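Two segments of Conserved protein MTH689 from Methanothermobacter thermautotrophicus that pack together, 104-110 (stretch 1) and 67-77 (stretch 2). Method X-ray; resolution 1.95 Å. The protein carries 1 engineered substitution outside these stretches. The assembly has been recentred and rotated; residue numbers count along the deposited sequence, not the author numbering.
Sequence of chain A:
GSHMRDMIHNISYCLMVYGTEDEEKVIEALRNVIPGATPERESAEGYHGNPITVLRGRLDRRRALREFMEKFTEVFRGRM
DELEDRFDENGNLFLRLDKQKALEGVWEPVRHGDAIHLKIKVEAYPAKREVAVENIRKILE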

# COMPACT_ATOMS: atom_id res chain seq x y z
N GLU A 104 13.46 6.75 -1.79
CA GLU A 104 14.80 6.18 -1.61
C GLU A 104 14.80 4.64 -1.66
O GLU A 104 15.82 4.03 -1.42
CB GLU A 104 15.46 6.68 -0.31
CG GLU A 104 15.51 8.19 -0.14
CD GLU A 104 16.37 8.90 -1.19
OE1 GLU A 104 17.47 8.39 -1.50
OE2 GLU A 104 15.95 9.98 -1.69
N GLY A 105 13.66 4.03 -1.99
CA GLY A 105 13.57 2.57 -2.14
C GLY A 105 13.41 1.84 -0.82
O GLY A 105 13.74 0.65 -0.71
N VAL A 106 12.92 2.54 0.20
CA VAL A 106 12.76 1.94 1.51
C VAL A 106 11.27 1.92 1.85
O VAL A 106 10.55 2.90 1.58
CB VAL A 106 13.55 2.69 2.60
CG1 VAL A 106 13.36 2.03 3.96
CG2 VAL A 106 15.04 2.76 2.24
N TRP A 107 10.82 0.81 2.43
CA TRP A 107 9.44 0.71 2.87
C TRP A 107 9.40 0.99 4.36
O TRP A 107 9.88 0.19 5.17
CB TRP A 107 8.89 -0.69 2.61
CG TRP A 107 8.54 -0.99 1.19
CD1 TRP A 107 9.06 -0.42 0.05
CD2 TRP A 107 7.61 -2.00 0.75
NE1 TRP A 107 8.49 -1.01 -1.07
CE2 TRP A 107 7.60 -1.98 -0.67
CE3 TRP A 107 6.78 -2.91 1.43
CZ2 TRP A 107 6.76 -2.81 -1.42
CZ3 TRP A 107 5.95 -3.75 0.67
CH2 TRP A 107 5.97 -3.71 -0.73
N GLU A 108 8.85 2.14 4.72
CA GLU A 108 8.78 2.53 6.12
C GLU A 108 7.31 2.71 6.50
O GLU A 108 6.68 3.67 6.05
CB GLU A 108 9.60 3.81 6.35
CG GLU A 108 9.67 4.31 7.82
CD GLU A 108 10.40 3.35 8.75
OE1 GLU A 108 11.57 3.01 8.46
OE2 GLU A 108 9.80 2.94 9.77
N PRO A 109 6.78 1.81 7.33
CA PRO A 109 5.39 1.95 7.76
C PRO A 109 5.23 3.20 8.62
O PRO A 109 6.09 3.51 9.46
CB PRO A 109 5.13 0.68 8.59
CG PRO A 109 6.50 0.21 9.02
CD PRO A 109 7.47 0.68 7.98
N VAL A 110 4.16 3.94 8.39
CA VAL A 110 3.85 5.11 9.20
C VAL A 110 2.38 5.07 9.59
O VAL A 110 1.60 4.30 9.02
CB VAL A 110 4.18 6.44 8.48
CG1 VAL A 110 5.69 6.63 8.31
CG2 VAL A 110 3.45 6.52 7.14
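Stretch 2 67-77: EFMEKFTEVFR

A single side chain carries most of this contact: the indole of Trp107 touches five residues of the helix in stretch 2, and no hydrogen bond crosses between the two segments. Of the 353 Å² buried between them, both sides summed, 156 Å² belongs to Trp107 alone.

Stretch 2 is helical from Glu67 to Phe76, continuing a helix that begins earlier in the chain. Its main-chain bonds follow the i to i-4 pattern, among them Phe72 N to Phe68 O at 2.7 Å, Val75 N to Lys71 O at 2.9 Å and Phe76 N to Phe72 O at 2.9 Å. The last, Arg77 N to Thr73 O at 3.0 Å, is weak, and Arg77 is where phi and psi leave the helical region. On the side of the helix turned from stretch 1, Thr73 OG1 donates to Met69 O at 2.7 Å.

Stretch 1 is extended rather than helical through most of its length. Glu104 follows the end of a helix, Gly105 takes a positive phi of 82°, and from Val106 onward the backbone is drawn out, so that CA-to-CB bonds alternate: those of Val106 and Glu108 point away from the helix, those of Trp107 and Pro109 toward it. Stretch 1 passes obliquely across the helix, with only part of its course along the helix direction. The backbones stay well apart, the nearest CA atoms being those of Trp107 and Val75 at 7.3 Å, and side chains bridge the gap.

With chi1 at -76° (m) and chi2 at 26°, the indole reaches back along the helix toward Phe68. Lys71 covers one face of the ring: its CG lies 3.4 Å from Trp107 CZ2 and 3.7 Å from the centroid of the six-membered ring, a CH-pi contact made by the aliphatic part of the chain. The ammonium goes further, to 4.3 Å between Lys71 NZ and Gly105 O; NZ also stands 5.1 Å from the centroid of the five-membered ring of Trp107, at most a weak cation-pi attraction.

The far end of the indole meets Phe68, with Trp107 CH2 3.4 Å from Phe68 CE1. Their six-membered rings are oblique, centroids 5.2 Å apart and planes at 35°. One turn on, Trp107 CZ3 comes within 3.6 Å of Phe72 CA and 4.0 Å of Phe72 CB; the indole thus lies against the helix backbone here, while the Phe72 ring itself leads away. Trp107 CE3 packs against Val75 CG2 at 3.8 Å and against Phe76 CE2 at 4.0 Å, the latter at the edge of the indole, near its plane.

Phe76 extends the contact to Pro109. Although its CA-to-CB bond points sideways, the ring swings nearer to stretch 1, and Pro109 CG lies 4.2 Å from Phe76 CE1, at the edge of the phenyl ring. The polar NE1 of Trp107 is hydrogen-bonded elsewhere in the structure, and the contacts of the indole with the helix are chiefly apolar.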

# COMPACT_ATOMS: atom_id res chain seq x y z
N GLU A 67 4.78 -9.89 -7.39
CA GLU A 67 6.01 -9.15 -7.11
C GLU A 67 5.90 -8.32 -5.82
O GLU A 67 6.86 -8.19 -5.04
CB GLU A 67 6.35 -8.20 -8.28
CG GLU A 67 7.60 -7.36 -8.02
CD GLU A 67 8.22 -6.75 -9.27
OE1 GLU A 67 7.75 -7.03 -10.40
OE2 GLU A 67 9.20 -6.00 -9.13
N PHE A 68 4.73 -7.73 -5.62
CA PHE A 68 4.48 -6.99 -4.40
C PHE A 68 4.59 -7.91 -3.16
O PHE A 68 5.23 -7.55 -2.16
CB PHE A 68 3.11 -6.35 -4.44
CG PHE A 68 2.74 -5.67 -3.15
CD1 PHE A 68 3.07 -4.33 -2.94
CD2 PHE A 68 2.11 -6.38 -2.13
CE1 PHE A 68 2.74 -3.69 -1.73
CE2 PHE A 68 1.76 -5.75 -0.92
CZ PHE A 68 2.09 -4.41 -0.71
N MET A 69 3.95 -9.07 -3.22
CA MET A 69 3.97 -10.00 -2.09
C MET A 69 5.39 -10.49 -1.80
O MET A 69 5.76 -10.68 -0.63
CB MET A 69 3.03 -11.19 -2.32
CG MET A 69 1.53 -10.87 -2.10
SD MET A 69 1.15 -10.02 -0.53
CE MET A 69 1.67 -11.36 0.61
N GLU A 70 6.18 -10.67 -2.85
CA GLU A 70 7.59 -11.03 -2.69
C GLU A 70 8.32 -9.97 -1.85
O GLU A 70 9.00 -10.30 -0.88
CB GLU A 70 8.26 -11.10 -4.06
CG GLU A 70 8.12 -12.41 -4.80
CD GLU A 70 9.27 -12.60 -5.78
OE1 GLU A 70 9.61 -11.63 -6.50
OE2 GLU A 70 9.85 -13.71 -5.81
N LYS A 71 8.17 -8.70 -2.20
CA LYS A 71 8.84 -7.62 -1.49
C LYS A 71 8.21 -7.41 -0.10
O LYS A 71 8.91 -7.22 0.90
CB LYS A 71 8.78 -6.33 -2.31
CG LYS A 71 9.26 -5.06 -1.59
CD LYS A 71 10.76 -5.02 -1.43
CE LYS A 71 11.22 -3.61 -1.08
NZ LYS A 71 12.65 -3.45 -1.41
N PHE A 72 6.88 -7.46 -0.05
CA PHE A 72 6.15 -7.35 1.22
C PHE A 72 6.65 -8.40 2.22
O PHE A 72 6.90 -8.09 3.40
CB PHE A 72 4.64 -7.48 0.95
CG PHE A 72 3.79 -7.53 2.20
CD1 PHE A 72 3.20 -6.37 2.69
CD2 PHE A 72 3.54 -8.74 2.84
CE1 PHE A 72 2.40 -6.41 3.84
CE2 PHE A 72 2.74 -8.78 3.99
CZ PHE A 72 2.16 -7.62 4.48
N THR A 73 6.80 -9.63 1.74
CA THR A 73 7.33 -10.73 2.58
C THR A 73 8.75 -10.48 3.09
O THR A 73 9.04 -10.74 4.26
CB THR A 73 7.24 -12.11 1.85
OG1 THR A 73 5.89 -12.33 1.44
CG2 THR A 73 7.67 -13.25 2.76
N GLU A 74 9.64 -9.97 2.23
CA GLU A 74 11.03 -9.68 2.66
C GLU A 74 11.02 -8.58 3.73
O GLU A 74 11.68 -8.69 4.76
CB GLU A 74 11.90 -9.21 1.49
CG GLU A 74 11.98 -10.17 0.32
CD GLU A 74 12.50 -9.51 -0.96
OE1 GLU A 74 12.66 -8.27 -1.00
OE2 GLU A 74 12.75 -10.25 -1.94
N VAL A 75 10.24 -7.53 3.47
CA VAL A 75 10.16 -6.38 4.37
C VAL A 75 9.60 -6.78 5.74
O VAL A 75 10.19 -6.46 6.77
CB VAL A 75 9.32 -5.22 3.73
CG1 VAL A 75 9.03 -4.10 4.73
CG2 VAL A 75 10.03 -4.66 2.49
N PHE A 76 8.50 -7.53 5.75
CA PHE A 76 7.71 -7.73 6.98
C PHE A 76 7.84 -9.09 7.68
O PHE A 76 7.16 -9.34 8.69
CB PHE A 76 6.25 -7.33 6.72
CG PHE A 76 6.08 -5.87 6.48
CD1 PHE A 76 6.44 -4.95 7.47
CD2 PHE A 76 5.58 -5.39 5.26
CE1 PHE A 76 6.31 -3.58 7.27
CE2 PHE A 76 5.43 -4.01 5.03
CZ PHE A 76 5.79 -3.10 6.03
N ARG A 77 8.71 -9.96 7.15
CA ARG A 77 9.10 -11.22 7.80
C ARG A 77 9.45 -10.89 9.25
O ARG A 77 10.26 -9.99 9.49
CB ARG A 77 10.31 -11.82 7.06
CG ARG A 77 11.02 -13.03 7.70
CD ARG A 77 10.29 -14.35 7.50
NE ARG A 77 10.00 -14.63 6.09
CZ ARG A 77 9.25 -15.65 5.65
NH1 ARG A 77 8.70 -16.51 6.51
NH2 ARG A 77 9.05 -15.81 4.35